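PDB 3MBH: putative phosphomethylpyrimidine kinase from Bacteroides thetaiotaomicron, which probably acts as a pyridoxal kinase, transferring phosphate from ATP to the vitamin B6 aldehyde that is bound in this crystal. Local coordinates for residues Asn48-Pro53 and Arg120-Phe125; His14-Met19 and Ser23-Ile28. All coordinates share one frame; numbering follows the deposited sequence.

Contact 1: residues Asn48-Pro53 and Arg120-Phe125; sequences NHTQYP and RLYTNF. With PXL (3-hydroxy-5-(hydroxymethyl)-2-methylisonicotinaldehyde), chain G.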
ATOM      1  N   ASN A  48      -5.581  33.713   7.909  1.00 15.67           N
ATOM      2  CA  ASN A  48      -6.092  32.596   8.674  1.00 15.23           C
ATOM      3  C   ASN A  48      -7.612  32.639   8.686  1.00 15.70           C
ATOM      4  O   ASN A  48      -8.200  33.681   8.382  1.00 14.94           O
ATOM      5  CB  ASN A  48      -5.562  32.645  10.109  1.00 15.90           C
ATOM      6  CG  ASN A  48      -5.750  33.998  10.792  1.00 15.49           C
ATOM      7  OD1 ASN A  48      -4.810  34.811  10.868  1.00 16.21           O
ATOM      8  ND2 ASN A  48      -6.934  34.229  11.353  1.00 13.44           N
ATOM      9  N   HIS A  49      -8.258  31.559   9.127  1.00 15.52           N
ATOM     10  CA  HIS A  49      -9.719  31.546   9.089  1.00 15.77           C
ATOM     11  C   HIS A  49     -10.310  32.549  10.088  1.00 16.28           C
ATOM     12  O   HIS A  49      -9.603  33.082  10.976  1.00 15.56           O
ATOM     13  CB  HIS A  49     -10.304  30.116   9.255  1.00 16.31           C
ATOM     14  CG  HIS A  49      -9.997  29.474  10.576  1.00 13.89           C
ATOM     15  ND1 HIS A  49     -10.388  30.011  11.781  1.00 13.94           N
ATOM     16  CD2 HIS A  49      -9.322  28.344  10.868  1.00 14.73           C
ATOM     17  CE1 HIS A  49      -9.969  29.223  12.759  1.00 16.57           C
ATOM     18  NE2 HIS A  49      -9.306  28.211  12.231  1.00 14.65           N
ATOM     19  N   THR A  50     -11.609  32.830   9.924  1.00 16.25           N
ATOM     20  CA  THR A  50     -12.295  33.871  10.717  1.00 16.52           C
ATOM     21  C   THR A  50     -12.794  33.438  12.104  1.00 16.87           C
ATOM     22  O   THR A  50     -13.472  34.202  12.791  1.00 17.93           O
ATOM     23  CB  THR A  50     -13.461  34.458   9.908  1.00 17.40           C
ATOM     24  OG1 THR A  50     -14.434  33.437   9.660  1.00 19.03           O
ATOM     25  CG2 THR A  50     -12.966  35.040   8.590  1.00 16.27           C
ATOM     26  N   GLN A  51     -12.460  32.231  12.542  1.00 18.10           N
ATOM     27  CA  GLN A  51     -12.740  31.808  13.918  1.00 19.02           C
ATOM     28  C   GLN A  51     -11.541  32.043  14.863  1.00 19.71           C
ATOM     29  O   GLN A  51     -11.599  31.794  16.050  1.00 20.19           O
ATOM     30  CB  GLN A  51     -13.229  30.375  13.953  1.00 19.32           C
ATOM     31  CG  GLN A  51     -14.502  30.136  13.103  1.00 20.29           C
ATOM     32  CD  GLN A  51     -15.111  28.759  13.300  1.00 22.87           C
ATOM     33  OE1 GLN A  51     -15.465  28.401  14.426  1.00 25.64           O
ATOM     34  NE2 GLN A  51     -15.302  27.997  12.205  1.00 19.72           N
ATOM     35  N   TYR A  52     -10.429  32.520  14.328  1.00 20.17           N
ATOM     36  CA  TYR A  52      -9.416  33.139  15.165  1.00 19.52           C
ATOM     37  C   TYR A  52      -9.887  34.555  15.589  1.00 19.67           C
ATOM     38  O   TYR A  52     -10.776  35.177  14.957  1.00 19.01           O
ATOM     39  CB  TYR A  52      -8.070  33.201  14.402  1.00 19.89           C
ATOM     40  CG  TYR A  52      -7.265  31.903  14.371  1.00 18.28           C
ATOM     41  CD1 TYR A  52      -6.520  31.508  15.459  1.00 16.34           C
ATOM     42  CD2 TYR A  52      -7.249  31.100  13.250  1.00 18.56           C
ATOM     43  CE1 TYR A  52      -5.773  30.353  15.434  1.00 16.96           C
ATOM     44  CE2 TYR A  52      -6.521  29.928  13.212  1.00 19.19           C
ATOM     45  CZ  TYR A  52      -5.778  29.563  14.297  1.00 18.28           C
ATOM     46  OH  TYR A  52      -5.058  28.427  14.249  1.00 22.25           O
ATOM     47  N   PRO A  53      -9.272  35.108  16.642  1.00 19.96           N
ATOM     48  CA  PRO A  53      -9.746  36.436  17.055  1.00 20.05           C
ATOM     49  C   PRO A  53      -9.600  37.516  15.962  1.00 19.92           C
ATOM     50  O   PRO A  53     -10.409  38.427  15.887  1.00 21.38           O
ATOM     51  CB  PRO A  53      -8.900  36.766  18.284  1.00 19.73           C
ATOM     52  CG  PRO A  53      -8.256  35.456  18.699  1.00 20.44           C
ATOM     53  CD  PRO A  53      -8.253  34.536  17.540  1.00 19.77           C
ATOM     54  N   ARG A 120     -24.525  30.700  14.887  1.00 23.52           N
ATOM     55  CA  ARG A 120     -24.216  32.095  14.601  1.00 23.07           C
ATOM     56  C   ARG A 120     -23.630  32.180  13.202  1.00 21.21           C
ATOM     57  O   ARG A 120     -23.006  31.233  12.753  1.00 20.75           O
ATOM     58  CB  ARG A 120     -23.124  32.591  15.581  1.00 23.93           C
ATOM     59  CG  ARG A 120     -23.510  32.534  17.037  1.00 29.46           C
ATOM     60  CD  ARG A 120     -22.387  33.065  17.935  1.00 37.54           C
ATOM     61  NE  ARG A 120     -21.106  32.364  17.710  1.00 42.12           N
ATOM     62  CZ  ARG A 120     -20.668  31.303  18.407  1.00 44.09           C
ATOM     63  NH1 ARG A 120     -21.389  30.777  19.410  1.00 45.32           N
ATOM     64  NH2 ARG A 120     -19.493  30.758  18.098  1.00 44.01           N
ATOM     65  N   LEU A 121     -23.764  33.314  12.547  1.00 19.28           N
ATOM     66  CA  LEU A 121     -22.998  33.568  11.307  1.00 18.35           C
ATOM     67  C   LEU A 121     -21.519  33.749  11.533  1.00 18.05           C
ATOM     68  O   LEU A 121     -21.120  34.261  12.561  1.00 16.39           O
ATOM     69  CB  LEU A 121     -23.525  34.818  10.612  1.00 18.37           C
ATOM     70  CG  LEU A 121     -24.980  34.764  10.119  1.00 19.55           C
ATOM     71  CD1 LEU A 121     -25.475  36.189   9.687  1.00 19.43           C
ATOM     72  CD2 LEU A 121     -25.136  33.748   8.978  1.00 16.11           C
ATOM     73  N   TYR A 122     -20.686  33.406  10.549  1.00 18.01           N
ATOM     74  CA  TYR A 122     -19.260  33.713  10.641  1.00 17.58           C
ATOM     75  C   TYR A 122     -18.965  35.228  10.622  1.00 18.42           C
ATOM     76  O   TYR A 122     -19.775  36.052  10.148  1.00 17.89           O
ATOM     77  CB  TYR A 122     -18.470  33.056   9.517  1.00 17.63           C
ATOM     78  CG  TYR A 122     -18.447  31.550   9.545  1.00 17.69           C
ATOM     79  CD1 TYR A 122     -18.177  30.850  10.717  1.00 18.26           C
ATOM     80  CD2 TYR A 122     -18.747  30.835   8.397  1.00 17.44           C
ATOM     81  CE1 TYR A 122     -18.131  29.456  10.724  1.00 20.35           C
ATOM     82  CE2 TYR A 122     -18.750  29.422   8.400  1.00 17.77           C
ATOM     83  CZ  TYR A 122     -18.409  28.754   9.548  1.00 20.23           C
ATOM     84  OH  TYR A 122     -18.416  27.399   9.530  1.00 21.44           O
ATOM     85  N   THR A 123     -17.789  35.603  11.120  1.00 18.25           N
ATOM     86  CA  THR A 123     -17.497  37.026  11.403  1.00 19.84           C
ATOM     87  C   THR A 123     -17.674  37.850  10.133  1.00 20.32           C
ATOM     88  O   THR A 123     -17.169  37.473   9.046  1.00 19.56           O
ATOM     89  CB  THR A 123     -16.035  37.194  11.894  1.00 19.83           C
ATOM     90  OG1 THR A 123     -15.879  36.413  13.075  1.00 21.28           O
ATOM     91  CG2 THR A 123     -15.668  38.663  12.182  1.00 19.34           C
ATOM     92  N   ASN A 124     -18.390  38.948  10.271  1.00 20.64           N
ATOM     93  CA  ASN A 124     -18.666  39.866   9.170  1.00 22.59           C
ATOM     94  C   ASN A 124     -19.719  39.372   8.175  1.00 23.15           C
ATOM     95  O   ASN A 124     -20.016  40.077   7.253  1.00 24.46           O
ATOM     96  CB  ASN A 124     -17.380  40.260   8.430  1.00 23.07           C
ATOM     97  CG  ASN A 124     -16.404  41.026   9.319  1.00 25.43           C
ATOM     98  OD1 ASN A 124     -16.795  41.667  10.292  1.00 25.56           O
ATOM     99  ND2 ASN A 124     -15.133  40.930   8.998  1.00 30.07           N
ATOM    100  N   PHE A 125     -20.296  38.191   8.350  1.00 22.76           N
ATOM    101  CA  PHE A 125     -21.445  37.798   7.549  1.00 22.23           C
ATOM    102  C   PHE A 125     -22.695  38.404   8.173  1.00 22.12           C
ATOM    103  O   PHE A 125     -22.771  38.556   9.374  1.00 21.96           O
ATOM    104  CB  PHE A 125     -21.555  36.250   7.467  1.00 21.95           C
ATOM    105  CG  PHE A 125     -20.621  35.616   6.476  1.00 22.76           C
ATOM    106  CD1 PHE A 125     -19.522  36.281   5.994  1.00 26.27           C
ATOM    107  CD2 PHE A 125     -20.838  34.329   6.031  1.00 25.42           C
ATOM    108  CE1 PHE A 125     -18.672  35.671   5.095  1.00 26.84           C
ATOM    109  CE2 PHE A 125     -19.994  33.730   5.138  1.00 23.39           C
ATOM    110  CZ  PHE A 125     -18.900  34.393   4.678  1.00 22.43           C
TER
HETATM  111  OP4 PXL G 400     -15.625  26.699   5.268  1.00 34.53           O
HETATM  112  C5A PXL G 400     -15.245  27.235   6.526  1.00 27.75           C
HETATM  113  C5  PXL G 400     -14.427  28.509   6.292  1.00 24.58           C
HETATM  114  C6  PXL G 400     -13.825  28.866   5.102  1.00 22.67           C
HETATM  115  N1  PXL G 400     -13.152  30.009   4.965  1.00 21.31           N
HETATM  116  C2  PXL G 400     -12.922  30.921   5.932  1.00 23.61           C
HETATM  117  C3  PXL G 400     -13.498  30.642   7.255  1.00 23.63           C
HETATM  118  C4  PXL G 400     -14.295  29.402   7.406  1.00 25.70           C
HETATM  119  C4A PXL G 400     -14.884  28.953   8.665  1.00 27.24           C
HETATM  120  O4A PXL G 400     -14.458  29.543   9.607  1.00 36.52           O
HETATM  121  O3  PXL G 400     -13.405  31.470   8.308  1.00 25.80           O
HETATM  122  C2A PXL G 400     -12.073  32.123   5.554  1.00 22.34           C
HETATM  123  O   HOH W   1     -15.979  33.523  12.035  1.00 19.34           O
HETATM  124  O   HOH W   2     -16.198  35.146   7.920  1.00 19.71           O
HETATM  125  O   HOH W   3     -13.067  36.466  14.112  1.00 23.53           O
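Q51 lays its side-chain amide obliquely against the ring of Y122, amide and ring planes 33° apart and NE2 3.5 Å from CE1. The two close round pyridoxal in the substrate pocket of a ribokinase-like fold: the type I turn from H49 to Y52 supplies polar groups, while the opposing loop supplies the aromatic surface. Q51 has the length for this task. Extended beyond CG, it brings NE2 alongside the ring, where it donates to the aldehyde oxygen O4A of pyridoxal at 3.1 Å. Y122 then packs one face against the aldehyde carbon, CZ lying 3.6 Å from C4A, with that carbon offset toward the rim of the ring.

T50 grips the phenolic O3 of the ligand twice. Its backbone N donates to O3 almost straight (166°), and its OG1 approaches O3 to 2.6 Å in a hydrogen bond whose direction is open. A chi1 of 64° sets OG1 between the backbone N and the carbonyl carbon, which puts the hydroxyl beside the backbone N-H, so that both meet O3; threonine suits the place because it adds a side-chain hydroxyl to that N-H. H49 steadies the turn from within: ND1 accepts from the N of Q51, which lies in the ring plane, and NE2 is bonded to R267 O, fixing the imidazole at both nitrogens.

Between the loops, polar contact is largely carried by water. One molecule joins T50 OG1 to the N of T123 and another joins the same hydroxyl to T123 O. The hydroxyl of T123 adds a third bridge: a water that accepts from its OG1 at 3.0 Å donates to T50 O at 2.7 Å and to Y52 O at 2.8 Å.

Contact 2: residues His14-Met19 and Ser23-Ile28; sequences HDLSGM and SLTVVI. With PXL (3-hydroxy-5-(hydroxymethyl)-2-methylisonicotinaldehyde), chain G.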
ATOM      1  N   HIS A  14     -13.435  29.010  -3.500  1.00 15.59           N
ATOM      2  CA  HIS A  14     -13.212  29.073  -2.098  1.00 15.98           C
ATOM      3  C   HIS A  14     -12.132  30.111  -1.869  1.00 15.58           C
ATOM      4  O   HIS A  14     -11.402  30.475  -2.794  1.00 15.44           O
ATOM      5  CB  HIS A  14     -12.679  27.742  -1.542  1.00 16.17           C
ATOM      6  CG  HIS A  14     -13.610  26.579  -1.698  1.00 15.82           C
ATOM      7  ND1 HIS A  14     -14.351  26.090  -0.649  1.00 15.25           N
ATOM      8  CD2 HIS A  14     -13.841  25.748  -2.741  1.00 15.40           C
ATOM      9  CE1 HIS A  14     -15.074  25.058  -1.057  1.00 17.52           C
ATOM     10  NE2 HIS A  14     -14.789  24.826  -2.328  1.00 16.07           N
ATOM     11  N   ASP A  15     -12.022  30.565  -0.630  1.00 14.85           N
ATOM     12  CA  ASP A  15     -10.951  31.418  -0.223  1.00 15.33           C
ATOM     13  C   ASP A  15      -9.595  30.692  -0.021  1.00 16.69           C
ATOM     14  O   ASP A  15      -9.508  29.457   0.079  1.00 14.93           O
ATOM     15  CB  ASP A  15     -11.366  32.149   1.029  1.00 15.49           C
ATOM     16  CG  ASP A  15     -11.403  31.233   2.226  1.00 17.77           C
ATOM     17  OD1 ASP A  15     -12.500  30.632   2.495  1.00 17.25           O
ATOM     18  OD2 ASP A  15     -10.305  31.031   2.828  1.00 17.29           O
ATOM     19  N   LEU A  16      -8.518  31.490   0.007  1.00 16.52           N
ATOM     20  CA  LEU A  16      -7.177  31.035   0.357  1.00 16.60           C
ATOM     21  C   LEU A  16      -6.824  31.656   1.683  1.00 17.29           C
ATOM     22  O   LEU A  16      -6.683  32.880   1.779  1.00 15.45           O
ATOM     23  CB  LEU A  16      -6.151  31.429  -0.683  1.00 15.77           C
ATOM     24  CG  LEU A  16      -4.714  30.823  -0.536  1.00 18.19           C
ATOM     25  CD1 LEU A  16      -4.712  29.317  -0.883  1.00 17.93           C
ATOM     26  CD2 LEU A  16      -3.700  31.534  -1.376  1.00 15.43           C
ATOM     27  N   SER A  17      -6.724  30.786   2.693  1.00 16.66           N
ATOM     28  CA  SER A  17      -6.338  31.135   4.016  1.00 17.38           C
ATOM     29  C   SER A  17      -4.965  30.537   4.377  1.00 16.99           C
ATOM     30  O   SER A  17      -4.749  29.354   4.267  1.00 17.56           O
ATOM     31  CB  SER A  17      -7.362  30.631   5.040  1.00 18.02           C
ATOM     32  OG  SER A  17      -8.494  31.448   5.074  1.00 19.91           O
ATOM     33  N   GLY A  18      -4.082  31.381   4.895  1.00 16.96           N
ATOM     34  CA  GLY A  18      -2.764  30.976   5.296  1.00 18.32           C
ATOM     35  C   GLY A  18      -2.701  29.936   6.401  1.00 19.47           C
ATOM     36  O   GLY A  18      -2.000  28.954   6.258  1.00 20.99           O
HETATM   37  N   MSE A  19      -3.329  30.201   7.541  1.00 19.04           N
HETATM   38  CA  MSE A  19      -3.295  29.284   8.677  1.00 18.50           C
HETATM   39  C   MSE A  19      -4.725  28.819   8.946  1.00 19.08           C
HETATM   40  O   MSE A  19      -5.687  29.429   8.517  1.00 18.98           O
HETATM   41  CB  MSE A  19      -2.633  29.943   9.888  1.00 18.26           C
HETATM   42  CG  MSE A  19      -1.125  29.613  10.004  1.00 18.51           C
HETATM   43 SE   MSE A  19      -1.145  27.744  10.648  0.75 20.69          SE
HETATM   44  CE  MSE A  19      -2.007  27.983  12.438  1.00 18.40           C
ATOM     45  N   SER A  23     -11.106  25.748   3.539  1.00 16.24           N
ATOM     46  CA  SER A  23     -11.183  26.284   2.179  1.00 17.47           C
ATOM     47  C   SER A  23     -10.100  25.687   1.231  1.00 16.82           C
ATOM     48  O   SER A  23      -9.899  24.461   1.215  1.00 17.19           O
ATOM     49  CB  SER A  23     -11.216  27.808   2.214  1.00 16.43           C
ATOM     50  OG  SER A  23     -10.073  28.373   2.852  1.00 18.25           O
ATOM     51  N   LEU A  24      -9.429  26.491   0.412  1.00 15.99           N
ATOM     52  CA  LEU A  24      -8.525  25.907  -0.600  1.00 15.83           C
ATOM     53  C   LEU A  24      -7.387  25.010  -0.029  1.00 15.95           C
ATOM     54  O   LEU A  24      -6.972  24.024  -0.675  1.00 16.28           O
ATOM     55  CB  LEU A  24      -7.906  26.994  -1.527  1.00 14.85           C
ATOM     56  CG  LEU A  24      -8.926  27.626  -2.483  1.00 16.33           C
ATOM     57  CD1 LEU A  24      -8.231  28.852  -3.198  1.00 15.28           C
ATOM     58  CD2 LEU A  24      -9.506  26.630  -3.466  1.00 16.39           C
ATOM     59  N   THR A  25      -6.888  25.329   1.157  1.00 16.38           N
ATOM     60  CA  THR A  25      -5.788  24.574   1.721  1.00 16.16           C
ATOM     61  C   THR A  25      -6.280  23.219   2.237  1.00 17.92           C
ATOM     62  O   THR A  25      -5.462  22.398   2.634  1.00 18.83           O
ATOM     63  CB  THR A  25      -5.038  25.328   2.820  1.00 15.68           C
ATOM     64  OG1 THR A  25      -5.950  25.741   3.848  1.00 16.51           O
ATOM     65  CG2 THR A  25      -4.334  26.529   2.261  1.00 15.70           C
ATOM     66  N   VAL A  26      -7.596  22.971   2.175  1.00 17.94           N
ATOM     67  CA  VAL A  26      -8.162  21.645   2.461  1.00 18.25           C
ATOM     68  C   VAL A  26      -8.597  20.987   1.142  1.00 17.37           C
ATOM     69  O   VAL A  26      -8.332  19.808   0.907  1.00 16.43           O
ATOM     70  CB  VAL A  26      -9.323  21.861   3.483  1.00 19.61           C
ATOM     71  CG1 VAL A  26     -10.308  20.754   3.487  1.00 21.85           C
ATOM     72  CG2 VAL A  26      -8.709  22.100   4.919  1.00 20.85           C
ATOM     73  N   VAL A  27      -9.295  21.743   0.295  1.00 16.90           N
ATOM     74  CA  VAL A  27      -9.862  21.247  -0.951  1.00 16.44           C
ATOM     75  C   VAL A  27      -8.790  20.768  -1.907  1.00 16.10           C
ATOM     76  O   VAL A  27      -8.936  19.729  -2.527  1.00 14.35           O
ATOM     77  CB  VAL A  27     -10.710  22.362  -1.649  1.00 16.54           C
ATOM     78  CG1 VAL A  27     -11.211  21.892  -3.012  1.00 16.74           C
ATOM     79  CG2 VAL A  27     -11.888  22.792  -0.749  1.00 15.76           C
ATOM     80  N   ILE A  28      -7.690  21.509  -2.022  1.00 15.68           N
ATOM     81  CA  ILE A  28      -6.624  21.134  -2.963  1.00 16.53           C
ATOM     82  C   ILE A  28      -5.948  19.779  -2.578  1.00 17.01           C
ATOM     83  O   ILE A  28      -5.960  18.838  -3.371  1.00 16.18           O
ATOM     84  CB  ILE A  28      -5.582  22.268  -3.177  1.00 16.44           C
ATOM     85  CG1 ILE A  28      -6.232  23.411  -3.946  1.00 17.52           C
ATOM     86  CG2 ILE A  28      -4.382  21.734  -3.922  1.00 14.93           C
ATOM     87  CD1 ILE A  28      -5.399  24.782  -3.858  1.00 14.44           C
TER
HETATM   88  OP4 PXL G 400     -15.625  26.699   5.268  1.00 34.53           O
HETATM   89  C5A PXL G 400     -15.245  27.235   6.526  1.00 27.75           C
HETATM   90  C5  PXL G 400     -14.427  28.509   6.292  1.00 24.58           C
HETATM   91  C6  PXL G 400     -13.825  28.866   5.102  1.00 22.67           C
HETATM   92  N1  PXL G 400     -13.152  30.009   4.965  1.00 21.31           N
HETATM   93  C2  PXL G 400     -12.922  30.921   5.932  1.00 23.61           C
HETATM   94  C3  PXL G 400     -13.498  30.642   7.255  1.00 23.63           C
HETATM   95  C4  PXL G 400     -14.295  29.402   7.406  1.00 25.70           C
HETATM   96  C4A PXL G 400     -14.884  28.953   8.665  1.00 27.24           C
HETATM   97  O4A PXL G 400     -14.458  29.543   9.607  1.00 36.52           O
HETATM   98  O3  PXL G 400     -13.405  31.470   8.308  1.00 25.80           O
HETATM   99  C2A PXL G 400     -12.073  32.123   5.554  1.00 22.34           C
HETATM  100  O   HOH W   4      -7.453  28.084   2.372  1.00 17.85           O
HETATM  101  O   HOH W   5      -4.345  27.026   5.599  1.00 20.88           O
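The carbonyl of D15 receives the N-H of L24 at 3.0 Å between N and O, the C=O...N angle being 177°, which ties the end of strand 9-17 to the first turn of helix 24-33. This is the opening half of a beta-alpha-beta unit, with strand 37-40 completing it. S23, at the N-cap position, turns its side chain to the strand instead of capping: with chi1 at 59°, OG comes within 2.7 Å of D15 OD2 and 3.0 Å of D15 O, and its one proton may serve either. A small hydroxyl residue fits this tight place, and S23 N is itself bonded to D225 OD2.

S17 OG donates to D15 OD2 at 2.9 Å, with S23 OG close by. That pairing probably helps orient the carboxylate, whose other oxygen, OD1, lies 2.6 Å from N1 of pyridoxal. Aspartate suits the place because its two oxygens divide the work, OD2 facing the serines and OD1 the ligand.

H14 presents the face of its imidazole to V27, a CH-pi contact in which CG2 sits 3.9 Å from the ring centroid and 10° off its normal; Y82 meets the same imidazole edge-to-face. L16 crosses L24 at about a right angle, CD1 of L16 meeting CB of L24 at 4.0 Å, and its side chain also packs on P42 of the second subunit. T25 bonds through OG1 to V22 O. Buried polar atoms here are bridged by water: one molecule accepts from the N of S17 and of T25 and donates to S23 OG, at 2.7 Å from that oxygen.

How the contacts relate
From the N terminus, strand 9-17 runs into contact 2, where the chain turns back at once, so that only a three-residue loop is closed before helix 24-33 begins. The chain then passes strands 37-40 and 44-46 to reach 48-53. A far longer excursion of 66 residues, through helices 64-73 and 91-102 and strands 80-83 and 108-111, returns at 120-125 to close contact 1. The two loops are thus in series, neither nested nor crossed. They meet directly where M19 packs on Y52 and N48, and through the pyridoxal they both touch. Residues of each also pack on the second subunit.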